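PDB 5NNP: N-terminal acetyltransferase-like protein from Chaetomium thermophilum, which is probably the tetratricopeptide-repeat auxiliary subunit of an N-terminal acetyltransferase of the NatA type, a helical scaffold for the catalytic subunit. Local coordinates for residues 161-166 / 199-204; 186-191 / 217-222; 191-196 / 536-541. One frame throughout, in Å; residues are numbered along the deposited sequence.

Contact 1: 161-166 / 199-204; sequences NLEKAE and AERGDI
L162 and R201 bring the start of helix 162-175 beside the end of helix 185-200, their CA atoms 6.6 Å apart. L162 meets the other side with its CB and with one methyl, CD2. Its CB lies 3.6 Å from R201 CG, the two side chains sliding past each other in opposite directions, while its CD2 rests 3.7 Å from E200 CB. A leucine suits the place because it offers hydrocarbon to the methylene stem of the arginine. The stem of R201 then bends at chi3 (59°), which turns NE out of the line of the preceding carbons. The guanidinium beyond it has E163 CA 3.8 Å above its plane, over the centre, and E163 CG near NH2 on that same face. E163 OE1 is 4.2 Å from R201 NH2 but well out of the guanidinium plane, so the two attract only as charges. E166 supplies the salt bridge: its extended chain carries OE1 to 2.6 Å from R201 NH1, within the guanidinium plane, although the N-H...O angle is a modest 142°. E166 OE2 has a second charge partner in R206. An alanine in place of R201 would probably leave E166 OE1 without its cation and open a gap beside L162 CB. E200 points its carboxylate elsewhere, to R545 and H157. Both helix ends are properly closed. N161 OD1 accepts from K164 N (3.2 Å) as an N-cap, and G202, whose positive phi (96°) favours glycine, finishes helix 185-200 in a Schellman motif. The start of one helix beside the end of the next is consistent with neighbouring antiparallel helices in the TPR-like superhelix to which this protein belongs.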
loop_
_atom_site.group_PDB
_atom_site.type_symbol
_atom_site.label_atom_id
_atom_site.label_comp_id
_atom_site.label_asym_id
_atom_site.label_seq_id
_atom_site.Cartn_x
_atom_site.Cartn_y
_atom_site.Cartn_z
ATOM N N ASN A 161 -14.278 -3.330 21.164
ATOM C CA ASN A 161 -15.471 -3.919 21.761
ATOM C C ASN A 161 -16.193 -4.853 20.780
ATOM O O ASN A 161 -17.256 -4.519 20.239
ATOM C CB ASN A 161 -16.415 -2.810 22.238
ATOM C CG ASN A 161 -17.391 -3.282 23.290
ATOM O OD1 ASN A 161 -17.669 -4.474 23.405
ATOM N ND2 ASN A 161 -17.930 -2.340 24.063
ATOM N N LEU A 162 -15.616 -6.024 20.551
ATOM C CA LEU A 162 -16.173 -6.976 19.597
ATOM C C LEU A 162 -17.563 -7.482 20.015
ATOM O O LEU A 162 -18.475 -7.535 19.194
ATOM C CB LEU A 162 -15.204 -8.143 19.406
ATOM C CG LEU A 162 -14.150 -7.891 18.305
ATOM C CD1 LEU A 162 -13.434 -6.567 18.502
ATOM C CD2 LEU A 162 -13.138 -9.032 18.233
ATOM N N GLU A 163 -17.737 -7.817 21.287
ATOM C CA GLU A 163 -19.038 -8.260 21.775
ATOM C C GLU A 163 -20.156 -7.258 21.463
ATOM O O GLU A 163 -21.242 -7.657 21.024
ATOM C CB GLU A 163 -19.000 -8.526 23.286
ATOM C CG GLU A 163 -20.246 -9.232 23.820
ATOM C CD GLU A 163 -20.141 -9.593 25.298
ATOM O OE1 GLU A 163 -19.094 -9.296 25.910
ATOM O OE2 GLU A 163 -21.099 -10.173 25.848
ATOM N N LYS A 164 -19.909 -5.970 21.678
ATOM C CA LYS A 164 -20.956 -4.992 21.405
ATOM C C LYS A 164 -21.160 -4.812 19.893
ATOM O O LYS A 164 -22.274 -4.588 19.431
ATOM C CB LYS A 164 -20.647 -3.650 22.075
ATOM C CG LYS A 164 -21.884 -2.926 22.606
ATOM C CD LYS A 164 -22.539 -3.716 23.732
ATOM C CE LYS A 164 -23.714 -2.969 24.356
ATOM N NZ LYS A 164 -24.737 -2.626 23.337
ATOM N N ALA A 165 -20.093 -4.920 19.112
ATOM C CA ALA A 165 -20.254 -4.783 17.674
ATOM C C ALA A 165 -21.101 -5.930 17.115
ATOM O O ALA A 165 -21.931 -5.731 16.222
ATOM C CB ALA A 165 -18.899 -4.728 16.982
ATOM N N GLU A 166 -20.888 -7.132 17.629
ATOM C CA GLU A 166 -21.692 -8.252 17.182
ATOM C C GLU A 166 -23.162 -8.060 17.587
ATOM O O GLU A 166 -24.083 -8.335 16.818
ATOM C CB GLU A 166 -21.159 -9.563 17.736
ATOM C CG GLU A 166 -21.874 -10.742 17.122
ATOM C CD GLU A 166 -21.549 -12.050 17.774
ATOM O OE1 GLU A 166 -20.481 -12.153 18.429
ATOM O OE2 GLU A 166 -22.374 -12.976 17.623
ATOM N N ALA A 199 -15.121 -14.735 14.612
ATOM C CA ALA A 199 -13.848 -15.435 14.610
ATOM C C ALA A 199 -12.801 -14.614 15.357
ATOM O O ALA A 199 -12.039 -15.148 16.160
ATOM C CB ALA A 199 -13.402 -15.736 13.187
ATOM N N GLU A 200 -12.780 -13.308 15.115
ATOM C CA GLU A 200 -11.853 -12.450 15.848
ATOM C C GLU A 200 -12.090 -12.539 17.368
ATOM O O GLU A 200 -11.158 -12.359 18.145
ATOM C CB GLU A 200 -11.955 -10.997 15.375
ATOM C CG GLU A 200 -11.352 -10.765 14.002
ATOM C CD GLU A 200 -11.146 -9.297 13.687
ATOM O OE1 GLU A 200 -10.858 -8.986 12.501
ATOM O OE2 GLU A 200 -11.275 -8.469 14.621
ATOM N N ARG A 201 -13.320 -12.835 17.786
ATOM C CA ARG A 201 -13.569 -13.059 19.202
ATOM C C ARG A 201 -12.956 -14.394 19.622
ATOM O O ARG A 201 -12.830 -14.665 20.812
ATOM C CB ARG A 201 -15.066 -13.016 19.531
ATOM C CG ARG A 201 -15.689 -11.674 19.189
ATOM C CD ARG A 201 -17.143 -11.607 19.587
ATOM N NE ARG A 201 -17.302 -11.833 21.015
ATOM C CZ ARG A 201 -18.464 -12.059 21.610
ATOM N NH1 ARG A 201 -19.582 -12.102 20.889
ATOM N NH2 ARG A 201 -18.504 -12.255 22.920
ATOM N N GLY A 202 -12.560 -15.214 18.646
ATOM C CA GLY A 202 -11.802 -16.426 18.930
ATOM C C GLY A 202 -12.661 -17.666 19.012
ATOM O O GLY A 202 -12.204 -18.724 19.435
ATOM N N ASP A 203 -13.918 -17.526 18.603
ATOM C CA ASP A 203 -14.884 -18.615 18.649
ATOM C C ASP A 203 -14.992 -19.304 17.290
ATOM O O ASP A 203 -15.978 -19.138 16.577
ATOM C CB ASP A 203 -16.243 -18.078 19.071
ATOM C CG ASP A 203 -17.069 -19.100 19.817
ATOM O OD1 ASP A 203 -17.855 -18.681 20.693
ATOM O OD2 ASP A 203 -16.935 -20.311 19.527
ATOM N N ILE A 204 -13.967 -20.069 16.929
ATOM C CA ILE A 204 -13.910 -20.667 15.606
ATOM C C ILE A 204 -15.033 -21.682 15.419
ATOM O O ILE A 204 -15.581 -21.838 14.335
ATOM C CB ILE A 204 -12.547 -21.337 15.355
ATOM C CG1 ILE A 204 -11.426 -20.303 15.500
ATOM C CG2 ILE A 204 -12.515 -21.966 13.979
ATOM C CD1 ILE A 204 -11.623 -19.081 14.646
#

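Contact 2: 186-191 / 217-222; sequences EHSEAL and HCLDRL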
loop_
_atom_site.group_PDB
_atom_site.type_symbol
_atom_site.label_atom_id
_atom_site.label_comp_id
_atom_site.label_asym_id
_atom_site.label_seq_id
_atom_site.Cartn_x
_atom_site.Cartn_y
_atom_site.Cartn_z
ATOM N N GLU A 186 -25.668 -5.701 0.218
ATOM C CA GLU A 186 -25.466 -5.088 1.525
ATOM C C GLU A 186 -25.678 -6.114 2.649
ATOM O O GLU A 186 -24.856 -6.246 3.560
ATOM C CB GLU A 186 -26.407 -3.895 1.709
ATOM C CG GLU A 186 -26.190 -3.113 3.000
ATOM C CD GLU A 186 -27.259 -2.060 3.223
ATOM O OE1 GLU A 186 -28.461 -2.394 3.116
ATOM O OE2 GLU A 186 -26.908 -0.893 3.497
ATOM N N HIS A 187 -26.778 -6.853 2.568
ATOM C CA HIS A 187 -27.061 -7.880 3.559
ATOM C C HIS A 187 -26.009 -8.984 3.524
ATOM O O HIS A 187 -25.549 -9.431 4.570
ATOM C CB HIS A 187 -28.456 -8.460 3.353
ATOM C CG HIS A 187 -28.847 -9.463 4.388
ATOM N ND1 HIS A 187 -29.061 -9.122 5.707
ATOM C CD2 HIS A 187 -29.051 -10.797 4.304
ATOM C CE1 HIS A 187 -29.381 -10.207 6.388
ATOM N NE2 HIS A 187 -29.382 -11.238 5.561
ATOM N N SER A 188 -25.610 -9.401 2.326
ATOM C CA SER A 188 -24.565 -10.420 2.167
ATOM C C SER A 188 -23.241 -10.020 2.827
ATOM O O SER A 188 -22.654 -10.790 3.592
ATOM C CB SER A 188 -24.328 -10.707 0.689
ATOM O OG SER A 188 -23.211 -11.558 0.516
ATOM N N GLU A 189 -22.783 -8.814 2.519
ATOM C CA GLU A 189 -21.594 -8.246 3.135
ATOM C C GLU A 189 -21.726 -8.083 4.643
ATOM O O GLU A 189 -20.754 -8.280 5.372
ATOM C CB GLU A 189 -21.273 -6.895 2.492
ATOM C CG GLU A 189 -20.659 -7.040 1.105
ATOM C CD GLU A 189 -19.371 -7.855 1.119
ATOM O OE1 GLU A 189 -18.461 -7.523 1.907
ATOM O OE2 GLU A 189 -19.275 -8.832 0.347
ATOM N N ALA A 190 -22.930 -7.737 5.107
ATOM C CA ALA A 190 -23.162 -7.579 6.534
ATOM C C ALA A 190 -23.040 -8.913 7.262
ATOM O O ALA A 190 -22.550 -8.955 8.385
ATOM C CB ALA A 190 -24.516 -6.956 6.797
ATOM N N LEU A 191 -23.493 -9.995 6.629
ATOM C CA LEU A 191 -23.355 -11.330 7.211
ATOM C C LEU A 191 -21.878 -11.736 7.328
ATOM O O LEU A 191 -21.445 -12.245 8.364
ATOM C CB LEU A 191 -24.118 -12.353 6.387
ATOM C CG LEU A 191 -25.648 -12.286 6.455
ATOM C CD1 LEU A 191 -26.266 -13.046 5.304
ATOM C CD2 LEU A 191 -26.180 -12.813 7.786
ATOM N N HIS A 217 -24.939 -18.745 1.183
ATOM C CA HIS A 217 -25.185 -18.248 -0.157
ATOM C C HIS A 217 -24.707 -16.819 -0.383
ATOM O O HIS A 217 -25.176 -16.165 -1.306
ATOM C CB HIS A 217 -26.682 -18.335 -0.468
ATOM C CG HIS A 217 -27.266 -19.694 -0.253
ATOM N ND1 HIS A 217 -27.024 -20.754 -1.101
ATOM C CD2 HIS A 217 -28.085 -20.168 0.716
ATOM C CE1 HIS A 217 -27.664 -21.823 -0.664
ATOM N NE2 HIS A 217 -28.316 -21.494 0.437
ATOM N N CYS A 218 -23.794 -16.320 0.448
ATOM C CA CYS A 218 -23.256 -14.974 0.243
ATOM C C CYS A 218 -22.599 -14.846 -1.132
ATOM O O CYS A 218 -22.129 -15.828 -1.696
ATOM C CB CYS A 218 -22.258 -14.616 1.342
ATOM S SG CYS A 218 -23.012 -14.508 2.987
ATOM N N LEU A 219 -22.586 -13.630 -1.669
ATOM C CA LEU A 219 -22.153 -13.386 -3.042
ATOM C C LEU A 219 -20.631 -13.408 -3.184
ATOM O O LEU A 219 -20.098 -13.755 -4.234
ATOM C CB LEU A 219 -22.716 -12.051 -3.533
ATOM C CG LEU A 219 -24.253 -12.012 -3.504
ATOM C CD1 LEU A 219 -24.801 -10.666 -3.921
ATOM C CD2 LEU A 219 -24.832 -13.088 -4.362
ATOM N N ASP A 220 -19.932 -13.035 -2.120
ATOM C CA ASP A 220 -18.485 -13.094 -2.114
ATOM C C ASP A 220 -18.049 -14.552 -1.963
ATOM O O ASP A 220 -17.785 -15.018 -0.855
ATOM C CB ASP A 220 -17.930 -12.216 -0.986
ATOM C CG ASP A 220 -16.416 -12.055 -1.053
ATOM O OD1 ASP A 220 -15.765 -12.811 -1.802
ATOM O OD2 ASP A 220 -15.873 -11.180 -0.344
ATOM N N ARG A 221 -17.972 -15.267 -3.081
ATOM C CA ARG A 221 -17.786 -16.718 -3.056
ATOM C C ARG A 221 -16.423 -17.152 -2.499
ATOM O O ARG A 221 -16.334 -18.108 -1.722
ATOM C CB ARG A 221 -17.980 -17.299 -4.460
ATOM C CG ARG A 221 -19.436 -17.297 -4.964
ATOM C CD ARG A 221 -20.424 -17.919 -3.982
ATOM N NE ARG A 221 -20.082 -19.282 -3.573
ATOM C CZ ARG A 221 -20.513 -19.851 -2.443
ATOM N NH1 ARG A 221 -21.302 -19.168 -1.607
ATOM N NH2 ARG A 221 -20.149 -21.098 -2.141
ATOM N N LEU A 222 -15.365 -16.446 -2.889
ATOM C CA LEU A 222 -14.021 -16.750 -2.400
ATOM C C LEU A 222 -13.900 -16.614 -0.875
ATOM O O LEU A 222 -13.206 -17.394 -0.213
ATOM C CB LEU A 222 -12.998 -15.842 -3.081
ATOM C CG LEU A 222 -11.557 -15.988 -2.595
ATOM C CD1 LEU A 222 -10.981 -17.328 -3.024
ATOM C CD2 LEU A 222 -10.684 -14.836 -3.085
HETATM O O HOH W 1 -21.003 -10.903 -0.186
#
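S188, on helix 185-200, grips the loop that leads into helix 221-234, a helix-to-loop junction within the all-helical superhelix; D220 is the N-cap of the second helix and the centre of an inverse gamma turn. The direct hydrogen bond runs from L219 N to S188 OG, 3.1 Å long and nearly straight at 162°. With OG anti to its own backbone N (chi1 173°), the small hydroxyl reaches the loop backbone, where it adjoins C218 CB and gives the N-H of L219 an acceptor, a task for which serine is well sized. L219 O is bonded by a polar side chain of another protein chain.

Apolar contact is slight: the thiol sulphur of C218, SG, sits 4.2 Å from L191 CB, about one helical turn on from the serine.

The charges are of one sign. The chain of E189 bends at chi2, turning CD aside; OE2 lies 3.9 Å from D220 CB and 4.2 Å from D220 OD2, the carboxylate planes 29° apart. Two buried acids so close would probably repel each other, but R538 forms salt bridges with both, which is likely to keep them ionised.

Water completes the junction: one molecule donates to E189 OE2 at 2.7 Å and accepts from D220 N at 3.1 Å.

Contact 3: 191-196 / 536-541; sequences LLYKNT and QIRAYV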
loop_
_atom_site.group_PDB
_atom_site.type_symbol
_atom_site.label_atom_id
_atom_site.label_comp_id
_atom_site.label_asym_id
_atom_site.label_seq_id
_atom_site.Cartn_x
_atom_site.Cartn_y
_atom_site.Cartn_z
ATOM N N LEU A 191 -23.493 -9.995 6.629
ATOM C CA LEU A 191 -23.355 -11.330 7.211
ATOM C C LEU A 191 -21.878 -11.736 7.328
ATOM O O LEU A 191 -21.445 -12.245 8.364
ATOM C CB LEU A 191 -24.118 -12.353 6.387
ATOM C CG LEU A 191 -25.648 -12.286 6.455
ATOM C CD1 LEU A 191 -26.266 -13.046 5.304
ATOM C CD2 LEU A 191 -26.180 -12.813 7.786
ATOM N N LEU A 192 -21.089 -11.485 6.286
ATOM C CA LEU A 192 -19.697 -11.885 6.346
ATOM C C LEU A 192 -18.924 -11.056 7.377
ATOM O O LEU A 192 -18.071 -11.577 8.098
ATOM C CB LEU A 192 -19.053 -11.769 4.972
ATOM C CG LEU A 192 -19.553 -12.730 3.886
ATOM C CD1 LEU A 192 -18.859 -12.427 2.555
ATOM C CD2 LEU A 192 -19.358 -14.205 4.268
ATOM N N TYR A 193 -19.229 -9.770 7.456
ATOM C CA TYR A 193 -18.568 -8.904 8.431
ATOM C C TYR A 193 -18.781 -9.415 9.861
ATOM O O TYR A 193 -17.814 -9.572 10.623
ATOM C CB TYR A 193 -19.058 -7.459 8.286
ATOM C CG TYR A 193 -18.466 -6.488 9.290
ATOM C CD1 TYR A 193 -17.095 -6.381 9.463
ATOM C CD2 TYR A 193 -19.287 -5.660 10.053
ATOM C CE1 TYR A 193 -16.551 -5.488 10.387
ATOM C CE2 TYR A 193 -18.757 -4.760 10.970
ATOM C CZ TYR A 193 -17.391 -4.679 11.136
ATOM O OH TYR A 193 -16.875 -3.786 12.052
ATOM N N LYS A 194 -20.038 -9.700 10.210
ATOM C CA LYS A 194 -20.372 -10.323 11.497
ATOM C C LYS A 194 -19.619 -11.641 11.685
ATOM O O LYS A 194 -19.106 -11.915 12.775
ATOM C CB LYS A 194 -21.882 -10.564 11.621
ATOM C CG LYS A 194 -22.305 -11.380 12.888
ATOM C CD LYS A 194 -23.814 -11.719 12.902
ATOM C CE LYS A 194 -24.228 -12.477 14.132
ATOM N NZ LYS A 194 -25.672 -12.916 14.106
ATOM N N ASN A 195 -19.553 -12.460 10.635
ATOM C CA ASN A 195 -18.809 -13.713 10.724
ATOM C C ASN A 195 -17.341 -13.467 11.086
ATOM O O ASN A 195 -16.808 -14.132 11.971
ATOM C CB ASN A 195 -18.897 -14.526 9.424
ATOM C CG ASN A 195 -18.340 -15.954 9.587
ATOM O OD1 ASN A 195 -17.154 -16.200 9.348
ATOM N ND2 ASN A 195 -19.203 -16.895 10.018
ATOM N N THR A 196 -16.685 -12.514 10.424
ATOM C CA THR A 196 -15.289 -12.259 10.756
ATOM C C THR A 196 -15.186 -11.794 12.208
ATOM O O THR A 196 -14.208 -12.087 12.889
ATOM C CB THR A 196 -14.630 -11.222 9.825
ATOM O OG1 THR A 196 -15.263 -9.945 9.970
ATOM C CG2 THR A 196 -14.704 -11.670 8.384
ATOM N N GLN A 536 -19.468 -2.536 1.649
ATOM C CA GLN A 536 -18.327 -3.439 1.601
ATOM C C GLN A 536 -17.432 -3.277 2.824
ATOM O O GLN A 536 -16.347 -2.715 2.746
ATOM C CB GLN A 536 -17.523 -3.189 0.334
ATOM C CG GLN A 536 -18.310 -3.414 -0.946
ATOM C CD GLN A 536 -18.376 -4.882 -1.379
ATOM O OE1 GLN A 536 -17.949 -5.791 -0.662
ATOM N NE2 GLN A 536 -18.898 -5.107 -2.574
ATOM N N ILE A 537 -17.886 -3.812 3.947
ATOM C CA ILE A 537 -17.366 -3.437 5.238
ATOM C C ILE A 537 -16.014 -4.043 5.607
ATOM O O ILE A 537 -15.177 -3.364 6.188
ATOM C CB ILE A 537 -18.386 -3.792 6.331
ATOM C CG1 ILE A 537 -19.774 -3.299 5.898
ATOM C CG2 ILE A 537 -17.960 -3.189 7.646
ATOM C CD1 ILE A 537 -19.837 -1.810 5.639
ATOM N N ARG A 538 -15.812 -5.318 5.313
ATOM C CA ARG A 538 -14.520 -5.937 5.576
ATOM C C ARG A 538 -13.366 -5.192 4.863
ATOM O O ARG A 538 -12.295 -5.009 5.444
ATOM C CB ARG A 538 -14.554 -7.416 5.177
ATOM C CG ARG A 538 -15.434 -8.273 6.083
ATOM C CD ARG A 538 -15.711 -9.630 5.464
ATOM N NE ARG A 538 -16.342 -9.485 4.159
ATOM C CZ ARG A 538 -15.971 -10.151 3.074
ATOM N NH1 ARG A 538 -14.989 -11.028 3.154
ATOM N NH2 ARG A 538 -16.595 -9.954 1.918
ATOM N N ALA A 539 -13.589 -4.722 3.637
ATOM C CA ALA A 539 -12.530 -4.007 2.934
ATOM C C ALA A 539 -12.220 -2.717 3.665
ATOM O O ALA A 539 -11.047 -2.353 3.827
ATOM C CB ALA A 539 -12.903 -3.726 1.463
ATOM N N TYR A 540 -13.271 -2.030 4.106
ATOM C CA TYR A 540 -13.085 -0.802 4.864
ATOM C C TYR A 540 -12.200 -1.035 6.104
ATOM O O TYR A 540 -11.258 -0.273 6.358
ATOM C CB TYR A 540 -14.426 -0.203 5.292
ATOM C CG TYR A 540 -14.253 0.961 6.238
ATOM C CD1 TYR A 540 -13.975 2.232 5.759
ATOM C CD2 TYR A 540 -14.338 0.782 7.616
ATOM C CE1 TYR A 540 -13.806 3.292 6.620
ATOM C CE2 TYR A 540 -14.164 1.830 8.483
ATOM C CZ TYR A 540 -13.894 3.091 7.986
ATOM O OH TYR A 540 -13.710 4.151 8.859
ATOM N N VAL A 541 -12.499 -2.086 6.865
ATOM C CA VAL A 541 -11.750 -2.358 8.075
ATOM C C VAL A 541 -10.329 -2.790 7.722
ATOM O O VAL A 541 -9.411 -2.528 8.485
ATOM C CB VAL A 541 -12.416 -3.435 8.960
ATOM C CG1 VAL A 541 -11.479 -3.811 10.102
ATOM C CG2 VAL A 541 -13.729 -2.937 9.519
#
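The Y193 ring carries I537 CG2 over the centre of one face, a CH-pi contact 3.5 Å from the ring centroid and only 3° off the normal. At the ring edge, near its plane, R538 CG lies 4.2 Å from Y193 CD1, and V541 CG2 comes in obliquely, 3.9 Å from Y193 CE1. The second flat group, the R538 guanidinium, has L192 CD1 3.4 Å above one face, displaced toward the rim beside NH2. Beta-branched I537 and V541 present methyls to the aromatic ring, while L192 packs against the planar cation. Further along, T196 CG2 touches R538 CD at 3.7 Å. T196 OG1 occupies the crowded position between backbone N and carbonyl carbon (chi1 64°) and donates back to Y193 O at 2.7 Å. The axes of 191-196 and 537-541 come within 9.8 Å at 48°, which joins parts of the chain distant in sequence.

No hydrogen bond crosses between them. The polar ends find other partners, Y193 OH in H157 and R538 NH2 in two acids, which implies an interface held by hydrocarbon against one ring face and one guanidinium face, with the arginine stem carrying its charge to E189 of the same helix 185-200 and to D220 of the loop before helix 221-234.

All three contacts draw on helix 185-200, but at successive levels. Contact 1, at its C-terminal end, is a surface contact, and its chemistry is that of a partly exposed salt bridge beside a leucine that packs on the arginine stem. Contacts 2 and 3 are buried and share L191; their centres lie about 9 Å apart, against about 18 Å between contacts 1 and 2. Contact 2 is polar, built on a backbone N-H, a water and two acids, whereas contact 3 is mostly apolar. R538 of contact 3 joins them by serving the acids of contact 2. Contacts 1 and 2 tie helix 185-200 to sequence neighbours; contact 3 brings in helix 537-547 from far along the chain.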